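Local atomic coordinates of diaminopimelate decarboxylase (Methanocaldococcus jannaschii, PDB entry 1TWI), a protein that catalyses the decarboxylation of meso-diaminopimelate to L-lysine, the last step of the DAP route of lysine biosynthesis, with pyridoxal 5'-phosphate as cofactor. Residues T152-F157 / N203-H208; A322-M327 / G355-S360. All blocks are in the same frame, centred on the assembly; numbering follows the deposited sequence.

Contact 1 of 2, residues T152-F157 / N203-H208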
loop_
_atom_site.group_PDB
_atom_site.type_symbol
_atom_site.label_atom_id
_atom_site.label_comp_id
_atom_site.label_asym_id
_atom_site.label_seq_id
_atom_site.Cartn_x
_atom_site.Cartn_y
_atom_site.Cartn_z
ATOM N N THR A 152 -7.244 14.566 34.358
ATOM C CA THR A 152 -5.798 14.388 34.461
ATOM C C THR A 152 -5.420 13.222 33.517
ATOM O O THR A 152 -5.910 12.115 33.724
ATOM C CB THR A 152 -5.365 14.022 35.900
ATOM O OG1 THR A 152 -5.711 15.103 36.777
ATOM C CG2 THR A 152 -3.798 13.847 35.978
ATOM N N ALA A 153 -4.592 13.457 32.482
ATOM C CA ALA A 153 -4.196 12.368 31.556
ATOM C C ALA A 153 -2.994 11.579 32.094
ATOM O O ALA A 153 -2.082 12.151 32.677
ATOM C CB ALA A 153 -3.807 12.953 30.178
ATOM N N ASN A 154 -2.989 10.272 31.881
ATOM C CA ASN A 154 -1.871 9.439 32.293
ATOM C C ASN A 154 -0.858 9.509 31.163
ATOM O O ASN A 154 -1.242 9.308 30.014
ATOM C CB ASN A 154 -2.372 7.998 32.467
ATOM C CG ASN A 154 -3.342 7.895 33.635
ATOM O OD1 ASN A 154 -3.053 8.430 34.696
ATOM N ND2 ASN A 154 -4.497 7.242 33.436
ATOM N N VAL A 155 0.410 9.824 31.461
ATOM C CA VAL A 155 1.412 9.882 30.404
ATOM C C VAL A 155 2.635 9.018 30.692
ATOM O O VAL A 155 3.142 9.023 31.813
ATOM C CB VAL A 155 1.924 11.343 30.066
ATOM C CG1 VAL A 155 0.754 12.181 29.311
ATOM C CG2 VAL A 155 2.358 12.081 31.347
ATOM N N ALA A 156 3.030 8.244 29.666
ATOM C CA ALA A 156 4.242 7.438 29.677
ATOM C C ALA A 156 5.099 8.185 28.619
ATOM O O ALA A 156 4.599 9.073 27.913
ATOM C CB ALA A 156 3.926 5.979 29.225
ATOM N N PHE A 157 6.387 7.881 28.514
ATOM C CA PHE A 157 7.213 8.591 27.572
ATOM C C PHE A 157 7.951 7.627 26.701
ATOM O O PHE A 157 8.621 6.715 27.211
ATOM C CB PHE A 157 8.223 9.489 28.365
ATOM C CG PHE A 157 7.544 10.562 29.144
ATOM C CD1 PHE A 157 6.870 10.266 30.324
ATOM C CD2 PHE A 157 7.435 11.833 28.601
ATOM C CE1 PHE A 157 6.064 11.238 30.954
ATOM C CE2 PHE A 157 6.628 12.816 29.224
ATOM C CZ PHE A 157 5.955 12.524 30.375
ATOM N N ASN A 203 -0.230 12.886 34.695
ATOM C CA ASN A 203 0.249 11.992 35.708
ATOM C C ASN A 203 1.253 11.057 35.023
ATOM O O ASN A 203 0.857 10.259 34.152
ATOM C CB ASN A 203 -0.957 11.203 36.245
ATOM C CG ASN A 203 -0.567 10.087 37.177
ATOM O OD1 ASN A 203 -0.934 8.919 36.940
ATOM N ND2 ASN A 203 0.145 10.412 38.226
ATOM N N VAL A 204 2.523 11.172 35.429
ATOM C CA VAL A 204 3.652 10.384 34.890
ATOM C C VAL A 204 3.547 8.952 35.358
ATOM O O VAL A 204 3.654 8.713 36.568
ATOM C CB VAL A 204 5.023 10.979 35.374
ATOM C CG1 VAL A 204 6.195 10.107 34.834
ATOM C CG2 VAL A 204 5.192 12.415 34.826
ATOM N N VAL A 205 3.360 8.002 34.441
ATOM C CA VAL A 205 3.221 6.586 34.830
ATOM C C VAL A 205 4.233 5.582 34.182
ATOM O O VAL A 205 4.230 4.414 34.534
ATOM C CB VAL A 205 1.803 5.977 34.489
ATOM C CG1 VAL A 205 0.684 6.655 35.291
ATOM C CG2 VAL A 205 1.552 6.062 32.980
ATOM N N GLY A 206 5.074 6.000 33.247
ATOM C CA GLY A 206 6.005 5.015 32.708
ATOM C C GLY A 206 6.897 5.493 31.592
ATOM O O GLY A 206 6.870 6.690 31.211
ATOM N N VAL A 207 7.728 4.583 31.082
ATOM C CA VAL A 207 8.590 4.882 29.929
ATOM C C VAL A 207 8.288 3.729 28.925
ATOM O O VAL A 207 7.917 2.631 29.324
ATOM C CB VAL A 207 10.103 4.878 30.316
ATOM C CG1 VAL A 207 10.439 6.098 31.260
ATOM C CG2 VAL A 207 10.421 3.576 31.030
ATOM N N HIS A 208 8.449 4.008 27.649
ATOM C CA HIS A 208 8.152 3.065 26.564
ATOM C C HIS A 208 9.317 3.126 25.578
ATOM O O HIS A 208 10.035 4.155 25.464
ATOM C CB HIS A 208 6.856 3.533 25.865
ATOM C CG HIS A 208 6.616 2.907 24.526
ATOM N ND1 HIS A 208 6.977 3.510 23.346
ATOM C CD2 HIS A 208 6.028 1.735 24.179
ATOM C CE1 HIS A 208 6.611 2.746 22.328
ATOM N NE2 HIS A 208 6.028 1.659 22.808
#
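Asn203 to His208 pair with Ala153 to Phe157 as neighbouring parallel strands of the pyridoxal-phosphate-binding barrel, their axes diverging by 27°. The bonding starts regularly: Asn203 N donates to Ala153 O, Val155 N to Asn203 O at 2.8 Å, and Val205 N to Val155 O at 2.8 Å in a nearly straight bond. Beyond Val205 the register slips by one residue, because two steps from Val155 to Phe157 are matched by three from Val204 to Val207, a beta bulge in the second strand. Phe157 N therefore reaches Gly206 O at 3.0 Å in a bent hydrogen bond, the donor above the carbonyl plane, while Gly206 N is buried without a partner in the model. His208 N then closes the pairing on Phe157 O at 2.7 Å.

On the helix-facing side, the Phe157 ring lies against Val204. With CG anti to the carbonyl carbon (chi1 -65°), the Phe157 ring is carried alongside the second strand: Phe157 CE1 meets Val204 CG1 at 4.0 Å, the two side chains crossing at about a right angle, and Gly206 O sits in plane at the ring edge, 3.7 Å from Phe157 CD1. Ile193 and Ala196 of helix 188-198 and Leu139 of helix 136-149 also touch the Phe157 side chain. Ala156 belongs to the opposite face, its CB 3.6 Å from Gly206 O. At the end of its strand His208 touches the cofactor, its NE2 hydrogen-bonded to Glu290. Parallel strands packed outward on helices, with ligand-binding residues at their C-terminal ends, are typical of the TIM barrel.

Contact 2 of 2, residues A322-M327 / G355-S360. With PLP (pyridoxal-5'-phosphate), chain F.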
loop_
_atom_site.group_PDB
_atom_site.type_symbol
_atom_site.label_atom_id
_atom_site.label_comp_id
_atom_site.label_asym_id
_atom_site.label_seq_id
_atom_site.Cartn_x
_atom_site.Cartn_y
_atom_site.Cartn_z
ATOM N N ALA A 322 -5.048 -13.745 -6.214
ATOM C CA ALA A 322 -4.621 -12.924 -5.083
ATOM C C ALA A 322 -3.607 -11.969 -5.712
ATOM O O ALA A 322 -2.904 -12.323 -6.674
ATOM C CB ALA A 322 -3.925 -13.754 -4.010
ATOM N N GLY A 323 -3.466 -10.780 -5.145
ATOM C CA GLY A 323 -2.542 -9.822 -5.734
ATOM C C GLY A 323 -2.006 -8.883 -4.672
ATOM O O GLY A 323 -2.465 -8.893 -3.529
ATOM N N MET A 324 -1.045 -8.048 -5.042
ATOM C CA MET A 324 -0.452 -7.137 -4.075
ATOM C C MET A 324 -1.483 -6.243 -3.332
ATOM O O MET A 324 -1.226 -5.847 -2.191
ATOM C CB MET A 324 0.610 -6.260 -4.759
ATOM C CG MET A 324 0.045 -5.301 -5.820
ATOM S SD MET A 324 1.359 -4.318 -6.582
ATOM C CE MET A 324 1.550 -2.944 -5.370
ATOM N N ASN A 325 -2.605 -5.899 -3.963
ATOM C CA ASN A 325 -3.601 -5.066 -3.254
ATOM C C ASN A 325 -4.215 -5.878 -2.040
ATOM O O ASN A 325 -4.698 -5.308 -1.035
ATOM C CB ASN A 325 -4.719 -4.649 -4.235
ATOM C CG ASN A 325 -5.577 -5.836 -4.656
ATOM O OD1 ASN A 325 -5.120 -6.744 -5.394
ATOM N ND2 ASN A 325 -6.820 -5.859 -4.166
ATOM N N ASP A 326 -4.220 -7.206 -2.160
ATOM C CA ASP A 326 -4.732 -8.084 -1.071
ATOM C C ASP A 326 -3.680 -8.286 0.051
ATOM O O ASP A 326 -4.035 -8.497 1.229
ATOM C CB ASP A 326 -5.079 -9.496 -1.613
ATOM C CG ASP A 326 -6.070 -9.457 -2.781
ATOM O OD1 ASP A 326 -7.164 -8.881 -2.602
ATOM O OD2 ASP A 326 -5.752 -9.999 -3.860
ATOM N N MET A 327 -2.406 -8.263 -0.324
ATOM C CA MET A 327 -1.321 -8.556 0.609
ATOM C C MET A 327 -0.081 -7.924 -0.013
ATOM O O MET A 327 0.493 -8.449 -0.970
ATOM C CB MET A 327 -1.162 -10.062 0.720
ATOM C CG MET A 327 -0.569 -10.500 2.077
ATOM S SD MET A 327 1.238 -10.315 2.198
ATOM C CE MET A 327 1.825 -11.800 1.166
ATOM N N GLY A 355 0.386 -12.092 -9.043
ATOM C CA GLY A 355 -1.010 -11.699 -9.012
ATOM C C GLY A 355 -1.278 -11.055 -10.376
ATOM O O GLY A 355 -0.401 -11.050 -11.244
ATOM N N GLY A 356 -2.474 -10.508 -10.582
ATOM C CA GLY A 356 -2.772 -9.905 -11.874
ATOM C C GLY A 356 -2.678 -8.374 -12.004
ATOM O O GLY A 356 -3.199 -7.804 -12.981
ATOM N N LEU A 357 -2.017 -7.701 -11.066
ATOM C CA LEU A 357 -1.950 -6.247 -11.165
ATOM C C LEU A 357 -0.832 -5.835 -12.120
ATOM O O LEU A 357 0.141 -6.597 -12.322
ATOM C CB LEU A 357 -1.741 -5.601 -9.768
ATOM C CG LEU A 357 -3.008 -5.618 -8.863
ATOM C CD1 LEU A 357 -3.172 -7.019 -8.174
ATOM C CD2 LEU A 357 -2.840 -4.525 -7.737
ATOM N N CYS A 358 -0.962 -4.610 -12.666
ATOM C CA CYS A 358 -0.005 -4.010 -13.630
ATOM C C CYS A 358 1.393 -3.778 -13.124
ATOM O O CYS A 358 2.269 -3.432 -13.912
ATOM C CB CYS A 358 -0.440 -2.614 -14.043
ATOM S SG CYS A 358 -0.468 -1.442 -12.592
ATOM N N GLU A 359 1.581 -3.910 -11.829
ATOM C CA GLU A 359 2.837 -3.633 -11.152
ATOM C C GLU A 359 3.829 -4.789 -11.317
ATOM O O GLU A 359 3.507 -5.944 -11.041
ATOM C CB GLU A 359 2.524 -3.396 -9.653
ATOM C CG GLU A 359 3.155 -2.215 -8.962
ATOM C CD GLU A 359 3.314 -1.060 -9.868
ATOM O OE1 GLU A 359 4.400 -0.956 -10.445
ATOM O OE2 GLU A 359 2.366 -0.270 -10.036
ATOM N N SER A 360 5.041 -4.456 -11.763
ATOM C CA SER A 360 6.047 -5.458 -11.979
ATOM C C SER A 360 6.376 -6.169 -10.690
ATOM O O SER A 360 6.675 -7.361 -10.682
ATOM C CB SER A 360 7.309 -4.830 -12.548
ATOM O OG SER A 360 7.826 -5.734 -13.492
HETATM N N1 PLP F . -0.141 0.775 -19.713
HETATM C C2 PLP F . 0.163 -0.350 -19.013
HETATM C C2A PLP F . 0.011 -1.644 -19.795
HETATM C C3 PLP F . 0.619 -0.186 -17.714
HETATM O O3 PLP F . 0.915 -1.304 -17.015
HETATM C C4 PLP F . 0.718 1.047 -17.101
HETATM C C4A PLP F . 1.240 1.155 -15.627
HETATM O O4A PLP F . 1.434 0.074 -15.006
HETATM C C5 PLP F . 0.404 2.218 -17.870
HETATM C C6 PLP F . -0.042 2.003 -19.141
HETATM C C5A PLP F . 0.473 3.633 -17.420
HETATM O O4P PLP F . 1.794 4.070 -17.067
HETATM P P PLP F . 2.076 5.595 -16.707
HETATM O O1P PLP F . 3.548 5.603 -16.351
HETATM O O2P PLP F . 1.161 5.909 -15.541
HETATM O O3P PLP F . 1.800 6.414 -17.897
#
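Leu357 sets its two methyls against Gly323, Met324 and Asn325. Leu357 CD1 comes 3.8 Å from Gly323 CA, where no side chain stands in its way, and lies 3.4 Å from Asn325 OD1; the Asn325 side chain crosses that of Leu357 at about a right angle. Leu357 CD2 meets Met324 CG at 3.5 Å and also lies near Asn325. Placed between its own backbone N and carbonyl carbon (chi1 65°), Met324 CG starts a chain that crosses Leu357 obliquely and runs extended to Met324 SD (chi2 -180°), which lies 3.4 Å from Glu359 CB; it bends only after SD, taking CE past Glu359 CG. Beyond that point the Glu359 chain leads away, and its OE2 is hydrogen-bonded to Tyr395.

No hydrogen bond joins the two segments directly. Asp362 links them instead, one carboxylate oxygen taking Met324 N and the other Leu357 N. Within the turn, Gly323 N donates a hydrogen bond to the anti lone pair of Asp326 OD2 at 2.7 Å, and Gly323 O accepts Asp326 N in return. Gly323 and Gly355, neither with a side chain, let the backbones close up, Ala322 O lying 3.1 Å from Gly355 CA.

Cys358 faces away from the turn, and both its CB and its SG lie 3.4 Å from O4A of a pyridoxal phosphate held by Gly250, Gly292 and other residues of the second subunit, whose Lys179 also binds Gly355 O and Leu357 O. With Cys358 the predicted proton donor and Glu359 in the lysine pocket, this is the shared, dimer-interface active site characteristic of class-II (fold-type III) decarboxylases.

In the fold
The two contacts follow each other along the chain, contact 1 closing before contact 2 opens, and lie on opposite sides of its centre, with centres 42 Å apart and nearest atoms about 24 Å apart. They share no sheet. Contact 1 joins strands 153-160 and 202-208 of the parallel barrel, whereas contact 2 joins loops that follow strands 316-320 and 348-354, parallel neighbours in the separate mixed sheet. Yet both border a cofactor site: contact 1 through His208, contact 2 through Cys358, which meets pyridoxal phosphate bound by the other subunit. In the homodimer, the barrel of one chain and the loops of its partner thus complete each active site.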